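Local coordinates for dihydrodipicolinate synthase family protein (Sinorhizobium meliloti, PDB 4DNH), which is of unknown function but folds as a TIM barrel and may be related to dihydrodipicolinate synthases, at residues V226-I240 with G249-L263. Residues are numbered along the deposited sequence; the frame is centred on the assembly and turned at random.
With GOL (glycerol), chain B.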
loop_
_atom_site.group_PDB
_atom_site.type_symbol
_atom_site.label_atom_id
_atom_site.label_comp_id
_atom_site.label_asym_id
_atom_site.label_seq_id
_atom_site.Cartn_x
_atom_site.Cartn_y
_atom_site.Cartn_z
ATOM N N VAL A 226 -0.166 2.189 20.618
ATOM C CA VAL A 226 0.011 1.453 19.358
ATOM C C VAL A 226 -1.252 0.678 18.980
ATOM O O VAL A 226 -1.565 -0.349 19.583
ATOM C CB VAL A 226 1.250 0.517 19.414
ATOM C CG1 VAL A 226 1.332 -0.382 18.186
ATOM C CG2 VAL A 226 2.533 1.331 19.543
ATOM N N ASP A 227 -1.976 1.180 17.984
ATOM C CA ASP A 227 -3.157 0.498 17.454
ATOM C C ASP A 227 -2.753 -0.785 16.734
ATOM O O ASP A 227 -3.412 -1.815 16.886
ATOM C CB ASP A 227 -3.942 1.426 16.519
ATOM C CG ASP A 227 -5.151 0.743 15.867
ATOM O OD1 ASP A 227 -6.193 0.566 16.543
ATOM O OD2 ASP A 227 -5.068 0.410 14.662
ATOM N N GLY A 228 -1.658 -0.733 15.971
ATOM C CA GLY A 228 -1.172 -1.924 15.275
ATOM C C GLY A 228 0.214 -1.867 14.654
ATOM O O GLY A 228 0.908 -0.853 14.746
ATOM N N ILE A 229 0.623 -2.972 14.037
ATOM C CA ILE A 229 1.870 -3.015 13.264
ATOM C C ILE A 229 1.577 -3.553 11.869
ATOM O O ILE A 229 0.833 -4.533 11.721
ATOM C CB ILE A 229 3.014 -3.810 13.972
ATOM C CG1 ILE A 229 4.093 -4.221 12.982
ATOM C CG2 ILE A 229 2.502 -5.063 14.668
ATOM C CD1 ILE A 229 5.458 -4.389 13.603
ATOM N N LYS A 230 2.117 -2.872 10.854
ATOM C CA LYS A 230 2.073 -3.358 9.476
ATOM C C LYS A 230 3.435 -3.914 9.113
ATOM O O LYS A 230 4.441 -3.200 9.153
ATOM C CB LYS A 230 1.706 -2.250 8.490
ATOM C CG LYS A 230 1.863 -2.654 7.031
ATOM C CD LYS A 230 1.675 -1.486 6.068
ATOM C CE LYS A 230 2.016 -1.914 4.645
ATOM N NZ LYS A 230 1.787 -0.882 3.594
ATOM N N ILE A 231 3.461 -5.185 8.745
ATOM C CA ILE A 231 4.704 -5.803 8.348
ATOM C C ILE A 231 4.703 -6.024 6.833
ATOM O O ILE A 231 3.732 -6.571 6.265
ATOM C CB ILE A 231 4.999 -7.074 9.188
ATOM C CG1 ILE A 231 6.472 -7.457 9.066
ATOM C CG2 ILE A 231 4.057 -8.227 8.839
ATOM C CD1 ILE A 231 6.940 -8.485 10.077
ATOM N N SER A 232 5.781 -5.552 6.197
ATOM C CA SER A 232 5.973 -5.610 4.753
ATOM C C SER A 232 7.310 -6.265 4.437
ATOM O O SER A 232 8.199 -5.641 3.855
ATOM C CB SER A 232 5.952 -4.205 4.172
ATOM O OG SER A 232 4.636 -3.697 4.118
ATOM N N LEU A 233 7.447 -7.518 4.853
ATOM C CA LEU A 233 8.660 -8.297 4.659
ATOM C C LEU A 233 8.437 -9.408 3.647
ATOM O O LEU A 233 9.375 -10.097 3.259
ATOM C CB LEU A 233 9.072 -8.941 5.976
ATOM C CG LEU A 233 9.442 -8.063 7.160
ATOM C CD1 LEU A 233 10.087 -8.954 8.207
ATOM C CD2 LEU A 233 10.401 -6.961 6.740
ATOM N N LEU A 234 7.182 -9.595 3.252
ATOM C CA LEU A 234 6.759 -10.688 2.368
ATOM C C LEU A 234 7.291 -12.071 2.787
ATOM O O LEU A 234 7.623 -12.911 1.949
ATOM C CB LEU A 234 7.095 -10.375 0.908
ATOM C CG LEU A 234 6.603 -9.071 0.280
ATOM C CD1 LEU A 234 6.833 -9.143 -1.217
ATOM C CD2 LEU A 234 5.131 -8.790 0.573
ATOM N N SER A 235 7.378 -12.276 4.099
ATOM C CA SER A 235 7.785 -13.542 4.688
ATOM C C SER A 235 6.612 -13.966 5.556
ATOM O O SER A 235 6.484 -13.536 6.701
ATOM C CB SER A 235 9.049 -13.352 5.534
ATOM O OG SER A 235 9.860 -14.526 5.566
ATOM N N LYS A 236 5.741 -14.790 4.984
ATOM C CA LYS A 236 4.498 -15.217 5.625
ATOM C C LYS A 236 4.702 -15.927 6.988
ATOM O O LYS A 236 3.937 -15.695 7.936
ATOM C CB LYS A 236 3.684 -16.056 4.633
ATOM C CG LYS A 236 2.775 -17.106 5.231
ATOM C CD LYS A 236 2.459 -18.162 4.194
ATOM C CE LYS A 236 2.567 -19.547 4.805
ATOM N NZ LYS A 236 2.262 -20.615 3.815
ATOM N N GLU A 237 5.736 -16.762 7.100
ATOM C CA GLU A 237 6.032 -17.391 8.393
ATOM C C GLU A 237 6.410 -16.364 9.460
ATOM O O GLU A 237 6.130 -16.568 10.640
ATOM C CB GLU A 237 7.083 -18.519 8.303
ATOM C CG GLU A 237 8.172 -18.327 7.256
ATOM C CD GLU A 237 9.335 -17.445 7.700
ATOM O OE1 GLU A 237 9.504 -16.354 7.114
ATOM O OE2 GLU A 237 10.088 -17.841 8.616
ATOM N N LYS A 238 7.023 -15.263 9.045
ATOM C CA LYS A 238 7.470 -14.264 10.001
ATOM C C LYS A 238 6.300 -13.487 10.604
ATOM O O LYS A 238 6.350 -13.112 11.781
ATOM C CB LYS A 238 8.531 -13.344 9.397
ATOM C CG LYS A 238 9.944 -13.921 9.477
ATOM C CD LYS A 238 10.942 -13.145 8.629
ATOM C CE LYS A 238 12.210 -13.946 8.391
ATOM N NZ LYS A 238 11.983 -15.096 7.470
ATOM N N GLU A 239 5.242 -13.295 9.813
ATOM C CA GLU A 239 4.028 -12.630 10.268
ATOM C C GLU A 239 3.243 -13.490 11.280
ATOM O O GLU A 239 2.804 -12.996 12.331
ATOM C CB GLU A 239 3.136 -12.241 9.075
ATOM C CG GLU A 239 1.986 -11.328 9.451
ATOM C CD GLU A 239 1.118 -10.872 8.278
ATOM O OE1 GLU A 239 1.637 -10.708 7.150
ATOM O OE2 GLU A 239 -0.097 -10.651 8.493
ATOM N N ILE A 240 3.067 -14.767 10.949
ATOM C CA ILE A 240 2.303 -15.693 11.775
ATOM C C ILE A 240 2.959 -15.806 13.140
ATOM O O ILE A 240 2.274 -15.739 14.166
ATOM C CB ILE A 240 2.136 -17.071 11.092
ATOM C CG1 ILE A 240 1.199 -16.925 9.873
ATOM C CG2 ILE A 240 1.607 -18.104 12.076
ATOM C CD1 ILE A 240 1.061 -18.152 8.995
ATOM N N GLY A 249 -4.807 -6.045 22.339
ATOM C CA GLY A 249 -5.289 -4.817 21.680
ATOM C C GLY A 249 -4.330 -4.122 20.718
ATOM O O GLY A 249 -4.531 -2.960 20.342
ATOM N N VAL A 250 -3.279 -4.831 20.324
ATOM C CA VAL A 250 -2.359 -4.348 19.304
ATOM C C VAL A 250 -2.628 -5.195 18.058
ATOM O O VAL A 250 -2.317 -6.385 18.042
ATOM C CB VAL A 250 -0.882 -4.437 19.778
ATOM C CG1 VAL A 250 0.078 -4.115 18.647
ATOM C CG2 VAL A 250 -0.627 -3.500 20.954
ATOM N N ARG A 251 -3.239 -4.598 17.031
ATOM C CA ARG A 251 -3.598 -5.349 15.816
ATOM C C ARG A 251 -2.408 -5.683 14.890
ATOM O O ARG A 251 -1.404 -4.966 14.862
ATOM C CB ARG A 251 -4.639 -4.591 15.012
ATOM C CG ARG A 251 -5.973 -4.361 15.688
ATOM C CD ARG A 251 -6.833 -3.519 14.754
ATOM N NE ARG A 251 -8.211 -3.334 15.219
ATOM C CZ ARG A 251 -9.162 -4.271 15.208
ATOM N NH1 ARG A 251 -8.918 -5.513 14.771
ATOM N NH2 ARG A 251 -10.372 -3.954 15.654
HETATM N N MSE A 252 -2.535 -6.777 14.138
HETATM C CA MSE A 252 -1.567 -7.130 13.086
HETATM C C MSE A 252 -2.169 -6.750 11.762
HETATM O O MSE A 252 -3.161 -7.347 11.315
HETATM C CB MSE A 252 -1.243 -8.624 13.123
HETATM C CG MSE A 252 -0.401 -9.146 11.951
HETATM SE SE MSE A 252 1.380 -8.294 11.795
HETATM C CE MSE A 252 2.361 -9.321 13.160
ATOM N N TYR A 253 -1.604 -5.731 11.125
ATOM C CA TYR A 253 -2.060 -5.365 9.793
ATOM C C TYR A 253 -1.136 -6.032 8.786
ATOM O O TYR A 253 0.073 -5.766 8.778
ATOM C CB TYR A 253 -2.068 -3.847 9.600
ATOM C CG TYR A 253 -3.152 -3.102 10.381
ATOM C CD1 TYR A 253 -4.470 -3.058 9.918
ATOM C CD2 TYR A 253 -2.847 -2.417 11.567
ATOM C CE1 TYR A 253 -5.449 -2.375 10.614
ATOM C CE2 TYR A 253 -3.821 -1.731 12.268
ATOM C CZ TYR A 253 -5.122 -1.714 11.789
ATOM O OH TYR A 253 -6.105 -1.043 12.483
ATOM N N THR A 254 -1.690 -6.904 7.945
ATOM C CA THR A 254 -0.868 -7.549 6.934
ATOM C C THR A 254 -0.429 -6.578 5.821
ATOM O O THR A 254 -1.194 -5.729 5.380
ATOM C CB THR A 254 -1.464 -8.872 6.389
ATOM O OG1 THR A 254 -0.415 -9.599 5.743
ATOM C CG2 THR A 254 -2.602 -8.655 5.399
ATOM N N GLY A 255 0.829 -6.689 5.424
ATOM C CA GLY A 255 1.402 -5.831 4.409
ATOM C C GLY A 255 1.900 -6.754 3.339
ATOM O O GLY A 255 2.507 -6.328 2.367
ATOM N N ASP A 256 1.599 -8.031 3.538
ATOM C CA ASP A 256 2.047 -9.109 2.682
ATOM C C ASP A 256 1.106 -9.260 1.490
ATOM O O ASP A 256 0.087 -9.957 1.572
ATOM C CB ASP A 256 2.112 -10.398 3.509
ATOM C CG ASP A 256 2.887 -11.504 2.832
ATOM O OD1 ASP A 256 2.737 -11.667 1.607
ATOM O OD2 ASP A 256 3.628 -12.233 3.540
ATOM N N ASP A 257 1.460 -8.615 0.382
ATOM C CA ASP A 257 0.674 -8.711 -0.857
ATOM C C ASP A 257 0.828 -10.049 -1.604
ATOM O O ASP A 257 0.192 -10.256 -2.642
ATOM C CB ASP A 257 1.009 -7.542 -1.795
ATOM C CG ASP A 257 0.787 -6.165 -1.145
ATOM O OD1 ASP A 257 -0.369 -5.681 -1.126
ATOM O OD2 ASP A 257 1.778 -5.557 -0.681
ATOM N N PHE A 258 1.660 -10.955 -1.085
ATOM C CA PHE A 258 1.789 -12.303 -1.656
ATOM C C PHE A 258 0.858 -13.310 -0.990
ATOM O O PHE A 258 0.470 -14.306 -1.605
ATOM C CB PHE A 258 3.222 -12.803 -1.516
ATOM C CG PHE A 258 4.077 -12.546 -2.712
ATOM C CD1 PHE A 258 4.480 -11.254 -3.031
ATOM C CD2 PHE A 258 4.511 -13.605 -3.507
ATOM C CE1 PHE A 258 5.278 -11.013 -4.134
ATOM C CE2 PHE A 258 5.317 -13.376 -4.613
ATOM C CZ PHE A 258 5.697 -12.076 -4.925
ATOM N N ASN A 259 0.489 -13.023 0.259
ATOM C CA ASN A 259 -0.143 -13.992 1.159
ATOM C C ASN A 259 -1.364 -13.523 1.944
ATOM O O ASN A 259 -1.830 -14.228 2.848
ATOM C CB ASN A 259 0.913 -14.473 2.126
ATOM C CG ASN A 259 1.986 -15.258 1.424
ATOM O OD1 ASN A 259 1.689 -16.238 0.748
ATOM N ND2 ASN A 259 3.232 -14.805 1.533
ATOM N N TYR A 260 -1.881 -12.349 1.579
ATOM C CA TYR A 260 -3.009 -11.701 2.251
ATOM C C TYR A 260 -4.264 -12.563 2.489
ATOM O O TYR A 260 -4.850 -12.516 3.576
ATOM C CB TYR A 260 -3.380 -10.404 1.521
ATOM C CG TYR A 260 -3.705 -10.558 0.046
ATOM C CD1 TYR A 260 -2.693 -10.612 -0.917
ATOM C CD2 TYR A 260 -5.033 -10.626 -0.391
ATOM C CE1 TYR A 260 -2.994 -10.751 -2.267
ATOM C CE2 TYR A 260 -5.348 -10.765 -1.737
ATOM C CZ TYR A 260 -4.326 -10.830 -2.677
ATOM O OH TYR A 260 -4.645 -10.969 -4.024
ATOM N N ALA A 261 -4.685 -13.340 1.497
ATOM C CA ALA A 261 -5.892 -14.161 1.655
ATOM C C ALA A 261 -5.752 -15.141 2.821
ATOM O O ALA A 261 -6.622 -15.182 3.697
ATOM C CB ALA A 261 -6.237 -14.891 0.363
ATOM N N GLU A 262 -4.639 -15.892 2.836
ATOM C CA GLU A 262 -4.324 -16.855 3.891
ATOM C C GLU A 262 -4.231 -16.195 5.261
ATOM O O GLU A 262 -4.751 -16.732 6.251
ATOM C CB GLU A 262 -3.013 -17.602 3.588
ATOM C CG GLU A 262 -2.675 -18.680 4.615
ATOM C CD GLU A 262 -1.257 -19.234 4.503
ATOM O OE1 GLU A 262 -0.698 -19.247 3.381
ATOM O OE2 GLU A 262 -0.702 -19.681 5.544
ATOM N N LEU A 263 -3.565 -15.044 5.314
ATOM C CA LEU A 263 -3.324 -14.343 6.574
ATOM C C LEU A 263 -4.563 -13.650 7.133
ATOM O O LEU A 263 -4.811 -13.721 8.344
ATOM C CB LEU A 263 -2.168 -13.351 6.427
ATOM C CG LEU A 263 -0.817 -13.931 5.985
ATOM C CD1 LEU A 263 0.094 -12.835 5.456
ATOM C CD2 LEU A 263 -0.164 -14.670 7.134
HETATM C C1 GOL B . 4.537 -2.114 0.929
HETATM O O1 GOL B . 4.205 -1.323 2.072
HETATM C C2 GOL B . 3.437 -3.141 0.709
HETATM O O2 GOL B . 3.248 -3.921 1.908
HETATM C C3 GOL B . 2.152 -2.427 0.305
HETATM O O3 GOL B . 1.044 -3.325 0.455
#
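D227 OD2 is gripped twice: Y253 OH donates to it at 2.8 Å, and R152 adds a salt bridge. The hydroxyl meets the syn lone pair, and OD2 lies in the plane of the Y253 ring, at its edge. Both segments belong to a beta-alpha-beta unit of a TIM barrel. Strands 226-232 and 251-254 run parallel. Y253 N donates to I229 O at 2.8 Å, and I229 N to R251 O at 3.0 Å. On the face opposite Y253, I231 CG2 packs on M252 SE, 4.0 Å away. The side chain of E239, from helix 236-243, crosses that of T254 at about a right angle. Its CG stands anti to the backbone N (chi1 -170°) and the chain is extended, bringing OE1 within 2.7 Å of the donor T254 OG1. S272 binds OE2. With an alanine in place of E239, T254 OG1 would probably lose its acceptor OE1, and S272 OG its partner OE2. At the C-terminal end of the strands, where TIM barrels carry active sites, lies a glycerol, probably from the crystallisation liquor. K230 NZ reaches its O1 on a fully extended chain. Glycerol O2 accepts from S232 OG and donates to G255 O, each at 2.6 Å.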